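Local coordinates for ATP phosphoribosyltransferase regulatory subunit (Lactococcus lactis, PDB 1Z7M), which is required for the first step of histidine biosynthesis and may allow histidine to feedback-regulate ATP phosphoribosyltransferase activity, at residues T116-R128 and T138-E150. Numbering follows the deposited sequence.
Sequences TSARYSYFGKIFR and TENYQIGIELFGE
Ala118 and Phe148 open a run of paired backbone bonds: each N-H meets the other's C=O, and the exchange recurs at Tyr120 with Glu146, Tyr122 with Gly144, Gly124 with Gln142 and Ile126 with Asn140, before Arg128 N closes it on Thr138 O. Two glycines take aromatic rings from the partner strand. Chi1 of 56° sets Tyr122 CG between its own N and carbonyl carbon, bringing the ring over the partner strand so that Gly144 CA sits 3.8 Å from the Tyr122 ring centroid, over its face; Gly124 CA lies likewise over Tyr141, whose hydroxyl bonds to Glu43. On the Tyr141 side, Ile143 CG2 packs over the Phe123 ring, 3.5 Å from Phe123 CE2. Salt bridges mark both ends. Glu150 OE1 is gripped from opposite faces of its carboxylate plane, by a hydrogen bond from Ser117 OG at 2.9 Å and the salt-bridging Arg119 NH2 at 2.8 Å; Arg119 also pairs with Glu158. Lys125 NZ reaches Glu139 OE2 at 2.9 Å from its anti side, 21° out of the carboxylate plane, an oxygen shared with Ser62 of the second subunit. This is a long, twisted antiparallel beta hairpin within the mixed sheet of the HisRS-like class II aminoacyl-tRNA synthetase fold.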
loop_
_atom_site.group_PDB
_atom_site.type_symbol
_atom_site.label_atom_id
_atom_site.label_comp_id
_atom_site.label_asym_id
_atom_site.label_seq_id
_atom_site.Cartn_x
_atom_site.Cartn_y
_atom_site.Cartn_z
ATOM N N THR B 116 37.718 -1.873 12.727
ATOM C CA THR B 116 38.715 -2.378 11.808
ATOM C C THR B 116 38.309 -2.053 10.372
ATOM O O THR B 116 37.221 -1.537 10.115
ATOM C CB THR B 116 38.871 -3.909 11.942
ATOM O OG1 THR B 116 39.693 -4.401 10.873
ATOM C CG2 THR B 116 37.503 -4.598 11.895
ATOM N N SER B 117 39.207 -2.366 9.449
ATOM C CA SER B 117 39.000 -2.136 8.036
ATOM C C SER B 117 37.873 -3.058 7.564
ATOM O O SER B 117 37.682 -4.150 8.115
ATOM C CB SER B 117 40.299 -2.463 7.297
ATOM O OG SER B 117 40.397 -1.803 6.051
ATOM N N ALA B 118 37.132 -2.617 6.549
ATOM C CA ALA B 118 36.035 -3.394 5.980
ATOM C C ALA B 118 35.912 -3.146 4.477
ATOM O O ALA B 118 35.822 -1.996 4.033
ATOM C CB ALA B 118 34.738 -3.035 6.665
ATOM N N ARG B 119 35.930 -4.223 3.694
ATOM C CA ARG B 119 35.787 -4.102 2.247
ATOM C C ARG B 119 34.528 -4.854 1.827
ATOM O O ARG B 119 34.417 -6.061 2.017
ATOM C CB ARG B 119 37.005 -4.669 1.500
ATOM C CG ARG B 119 38.263 -3.814 1.554
ATOM C CD ARG B 119 39.132 -4.206 2.739
ATOM N NE ARG B 119 40.198 -3.242 3.026
ATOM C CZ ARG B 119 41.195 -2.945 2.198
ATOM N NH1 ARG B 119 41.278 -3.535 1.007
ATOM N NH2 ARG B 119 42.109 -2.056 2.572
ATOM N N TYR B 120 33.585 -4.122 1.251
ATOM C CA TYR B 120 32.313 -4.680 0.812
ATOM C C TYR B 120 32.090 -4.598 -0.697
ATOM O O TYR B 120 32.603 -3.703 -1.372
ATOM C CB TYR B 120 31.182 -3.926 1.506
ATOM C CG TYR B 120 31.107 -4.136 2.989
ATOM C CD1 TYR B 120 30.499 -3.192 3.818
ATOM C CD2 TYR B 120 31.590 -5.301 3.566
ATOM C CE1 TYR B 120 30.374 -3.411 5.198
ATOM C CE2 TYR B 120 31.469 -5.531 4.936
ATOM C CZ TYR B 120 30.864 -4.587 5.747
ATOM O OH TYR B 120 30.768 -4.833 7.098
ATOM N N SER B 121 31.320 -5.535 -1.228
ATOM C CA SER B 121 30.998 -5.499 -2.639
ATOM C C SER B 121 29.529 -5.881 -2.793
ATOM O O SER B 121 28.949 -6.510 -1.909
ATOM C CB SER B 121 31.898 -6.444 -3.443
ATOM O OG SER B 121 31.821 -7.774 -2.981
ATOM N N TYR B 122 28.918 -5.474 -3.902
ATOM C CA TYR B 122 27.523 -5.787 -4.160
ATOM C C TYR B 122 27.236 -5.953 -5.649
ATOM O O TYR B 122 27.768 -5.219 -6.486
ATOM C CB TYR B 122 26.632 -4.695 -3.575
ATOM C CG TYR B 122 26.938 -3.297 -4.073
ATOM C CD1 TYR B 122 26.416 -2.825 -5.276
ATOM C CD2 TYR B 122 27.732 -2.434 -3.320
ATOM C CE1 TYR B 122 26.674 -1.524 -5.714
ATOM C CE2 TYR B 122 27.994 -1.141 -3.751
ATOM C CZ TYR B 122 27.463 -0.691 -4.944
ATOM O OH TYR B 122 27.729 0.595 -5.353
ATOM N N PHE B 123 26.393 -6.938 -5.955
ATOM C CA PHE B 123 25.985 -7.245 -7.319
ATOM C C PHE B 123 24.479 -7.394 -7.312
ATOM O O PHE B 123 23.951 -8.429 -6.913
ATOM C CB PHE B 123 26.607 -8.560 -7.797
ATOM C CG PHE B 123 28.104 -8.597 -7.707
ATOM C CD1 PHE B 123 28.744 -8.635 -6.465
ATOM C CD2 PHE B 123 28.876 -8.592 -8.863
ATOM C CE1 PHE B 123 30.123 -8.665 -6.379
ATOM C CE2 PHE B 123 30.257 -8.625 -8.785
ATOM C CZ PHE B 123 30.882 -8.662 -7.539
ATOM N N GLY B 124 23.780 -6.360 -7.751
ATOM C CA GLY B 124 22.334 -6.432 -7.749
ATOM C C GLY B 124 21.729 -5.185 -8.332
ATOM O O GLY B 124 22.434 -4.364 -8.922
ATOM N N LYS B 125 20.425 -5.020 -8.160
ATOM C CA LYS B 125 19.784 -3.851 -8.717
ATOM C C LYS B 125 18.974 -3.002 -7.758
ATOM O O LYS B 125 18.477 -3.486 -6.748
ATOM C CB LYS B 125 18.919 -4.263 -9.900
ATOM C CG LYS B 125 17.938 -5.334 -9.574
ATOM C CD LYS B 125 17.006 -5.622 -10.744
ATOM C CE LYS B 125 17.718 -6.279 -11.908
ATOM N NZ LYS B 125 16.724 -6.747 -12.917
ATOM N N ILE B 126 18.898 -1.711 -8.095
ATOM C CA ILE B 126 18.145 -0.714 -7.343
ATOM C C ILE B 126 16.954 -0.383 -8.223
ATOM O O ILE B 126 17.000 -0.620 -9.425
ATOM C CB ILE B 126 18.953 0.584 -7.110
ATOM C CG1 ILE B 126 19.435 1.151 -8.438
ATOM C CG2 ILE B 126 20.108 0.317 -6.193
ATOM C CD1 ILE B 126 19.973 2.547 -8.300
ATOM N N PHE B 127 15.901 0.163 -7.628
ATOM C CA PHE B 127 14.695 0.492 -8.374
ATOM C C PHE B 127 14.275 1.939 -8.222
ATOM O O PHE B 127 13.886 2.363 -7.132
ATOM C CB PHE B 127 13.551 -0.404 -7.913
ATOM C CG PHE B 127 13.918 -1.856 -7.830
ATOM C CD1 PHE B 127 14.520 -2.371 -6.688
ATOM C CD2 PHE B 127 13.702 -2.706 -8.915
ATOM C CE1 PHE B 127 14.904 -3.710 -6.632
ATOM C CE2 PHE B 127 14.085 -4.044 -8.867
ATOM C CZ PHE B 127 14.685 -4.541 -7.724
ATOM N N ARG B 128 14.347 2.689 -9.318
ATOM C CA ARG B 128 13.961 4.102 -9.332
ATOM C C ARG B 128 12.888 4.235 -10.403
ATOM O O ARG B 128 12.855 3.439 -11.335
ATOM C CB ARG B 128 15.160 4.986 -9.700
ATOM C CG ARG B 128 16.406 4.790 -8.828
ATOM C CD ARG B 128 17.701 5.274 -9.528
ATOM N NE ARG B 128 18.263 6.505 -8.958
ATOM C CZ ARG B 128 18.776 6.631 -7.728
ATOM N NH1 ARG B 128 18.819 5.601 -6.889
ATOM N NH2 ARG B 128 19.248 7.806 -7.332
ATOM N N THR B 138 13.952 1.421 -15.246
ATOM C CA THR B 138 13.529 1.659 -13.872
ATOM C C THR B 138 14.271 0.602 -13.032
ATOM O O THR B 138 14.515 0.785 -11.836
ATOM C CB THR B 138 11.972 1.559 -13.741
ATOM O OG1 THR B 138 11.614 0.402 -12.977
ATOM C CG2 THR B 138 11.322 1.505 -15.135
ATOM N N GLU B 139 14.654 -0.490 -13.695
ATOM C CA GLU B 139 15.415 -1.569 -13.068
ATOM C C GLU B 139 16.890 -1.339 -13.445
ATOM O O GLU B 139 17.285 -1.448 -14.609
ATOM C CB GLU B 139 14.927 -2.922 -13.574
ATOM C CG GLU B 139 14.440 -3.853 -12.488
ATOM C CD GLU B 139 13.512 -4.925 -13.038
ATOM O OE1 GLU B 139 12.411 -4.562 -13.511
ATOM O OE2 GLU B 139 13.883 -6.121 -13.003
ATOM N N ASN B 140 17.693 -1.011 -12.440
ATOM C CA ASN B 140 19.096 -0.687 -12.615
ATOM C C ASN B 140 20.023 -1.614 -11.892
ATOM O O ASN B 140 20.052 -1.632 -10.661
ATOM C CB ASN B 140 19.345 0.717 -12.100
ATOM C CG ASN B 140 18.481 1.734 -12.777
ATOM O OD1 ASN B 140 17.924 2.611 -12.132
ATOM N ND2 ASN B 140 18.370 1.632 -14.088
ATOM N N TYR B 141 20.812 -2.349 -12.670
ATOM C CA TYR B 141 21.779 -3.301 -12.145
ATOM C C TYR B 141 23.104 -2.591 -11.920
ATOM O O TYR B 141 23.656 -1.978 -12.829
ATOM C CB TYR B 141 21.998 -4.426 -13.144
ATOM C CG TYR B 141 22.505 -5.695 -12.510
ATOM C CD1 TYR B 141 21.624 -6.705 -12.145
ATOM C CD2 TYR B 141 23.870 -5.898 -12.279
ATOM C CE1 TYR B 141 22.084 -7.887 -11.575
ATOM C CE2 TYR B 141 24.339 -7.083 -11.699
ATOM C CZ TYR B 141 23.440 -8.068 -11.353
ATOM O OH TYR B 141 23.873 -9.231 -10.777
ATOM N N GLN B 142 23.622 -2.673 -10.711
ATOM C CA GLN B 142 24.875 -2.030 -10.449
ATOM C C GLN B 142 25.809 -3.031 -9.811
ATOM O O GLN B 142 25.364 -4.074 -9.313
ATOM C CB GLN B 142 24.675 -0.873 -9.493
ATOM C CG GLN B 142 23.480 -0.042 -9.801
ATOM C CD GLN B 142 23.316 1.103 -8.827
ATOM O OE1 GLN B 142 23.427 0.928 -7.620
ATOM N NE2 GLN B 142 23.051 2.290 -9.353
ATOM N N ILE B 143 27.107 -2.713 -9.866
ATOM C CA ILE B 143 28.169 -3.507 -9.237
ATOM C C ILE B 143 29.093 -2.468 -8.599
ATOM O O ILE B 143 29.530 -1.536 -9.260
ATOM C CB ILE B 143 28.992 -4.354 -10.238
ATOM C CG1 ILE B 143 28.092 -5.303 -11.012
ATOM C CG2 ILE B 143 29.972 -5.195 -9.477
ATOM C CD1 ILE B 143 28.830 -6.205 -11.968
ATOM N N GLY B 144 29.381 -2.607 -7.315
ATOM C CA GLY B 144 30.232 -1.625 -6.690
ATOM C C GLY B 144 30.880 -2.134 -5.432
ATOM O O GLY B 144 30.603 -3.245 -4.993
ATOM N N ILE B 145 31.753 -1.313 -4.854
ATOM C CA ILE B 145 32.471 -1.660 -3.624
ATOM C C ILE B 145 32.515 -0.461 -2.680
ATOM O O ILE B 145 32.381 0.682 -3.109
ATOM C CB ILE B 145 33.926 -2.088 -3.920
ATOM C CG1 ILE B 145 34.622 -0.985 -4.715
ATOM C CG2 ILE B 145 33.948 -3.409 -4.668
ATOM C CD1 ILE B 145 36.092 -1.218 -4.883
ATOM N N GLU B 146 32.693 -0.738 -1.396
ATOM C CA GLU B 146 32.763 0.305 -0.378
ATOM C C GLU B 146 33.960 0.029 0.519
ATOM O O GLU B 146 34.196 -1.110 0.917
ATOM C CB GLU B 146 31.504 0.307 0.488
ATOM C CG GLU B 146 30.213 0.478 -0.269
ATOM C CD GLU B 146 30.076 1.853 -0.900
ATOM O OE1 GLU B 146 30.349 2.843 -0.189
ATOM O OE2 GLU B 146 29.686 1.952 -2.094
ATOM N N LEU B 147 34.719 1.064 0.844
ATOM C CA LEU B 147 35.868 0.891 1.704
ATOM C C LEU B 147 35.606 1.661 2.993
ATOM O O LEU B 147 35.384 2.868 2.960
ATOM C CB LEU B 147 37.112 1.422 1.003
ATOM C CG LEU B 147 38.322 0.496 1.083
ATOM C CD1 LEU B 147 39.504 1.160 0.426
ATOM C CD2 LEU B 147 38.625 0.160 2.535
ATOM N N PHE B 148 35.612 0.967 4.127
ATOM C CA PHE B 148 35.355 1.618 5.419
ATOM C C PHE B 148 36.448 1.344 6.442
ATOM O O PHE B 148 36.919 0.216 6.556
ATOM C CB PHE B 148 34.042 1.121 6.030
ATOM C CG PHE B 148 32.834 1.382 5.189
ATOM C CD1 PHE B 148 31.898 0.378 4.987
ATOM C CD2 PHE B 148 32.606 2.634 4.633
ATOM C CE1 PHE B 148 30.749 0.610 4.248
ATOM C CE2 PHE B 148 31.457 2.877 3.890
ATOM C CZ PHE B 148 30.527 1.863 3.698
ATOM N N GLY B 149 36.831 2.369 7.196
ATOM C CA GLY B 149 37.837 2.189 8.231
ATOM C C GLY B 149 39.286 2.441 7.870
ATOM O O GLY B 149 39.983 3.168 8.581
ATOM N N GLU B 150 39.746 1.833 6.782
ATOM C CA GLU B 150 41.122 1.983 6.332
ATOM C C GLU B 150 41.539 3.449 6.380
ATOM O O GLU B 150 40.692 4.344 6.392
ATOM C CB GLU B 150 41.257 1.451 4.906
ATOM C CG GLU B 150 42.690 1.278 4.414
ATOM C CD GLU B 150 43.412 0.138 5.118
ATOM O OE1 GLU B 150 42.945 -1.025 5.003
ATOM O OE2 GLU B 150 44.445 0.407 5.786
#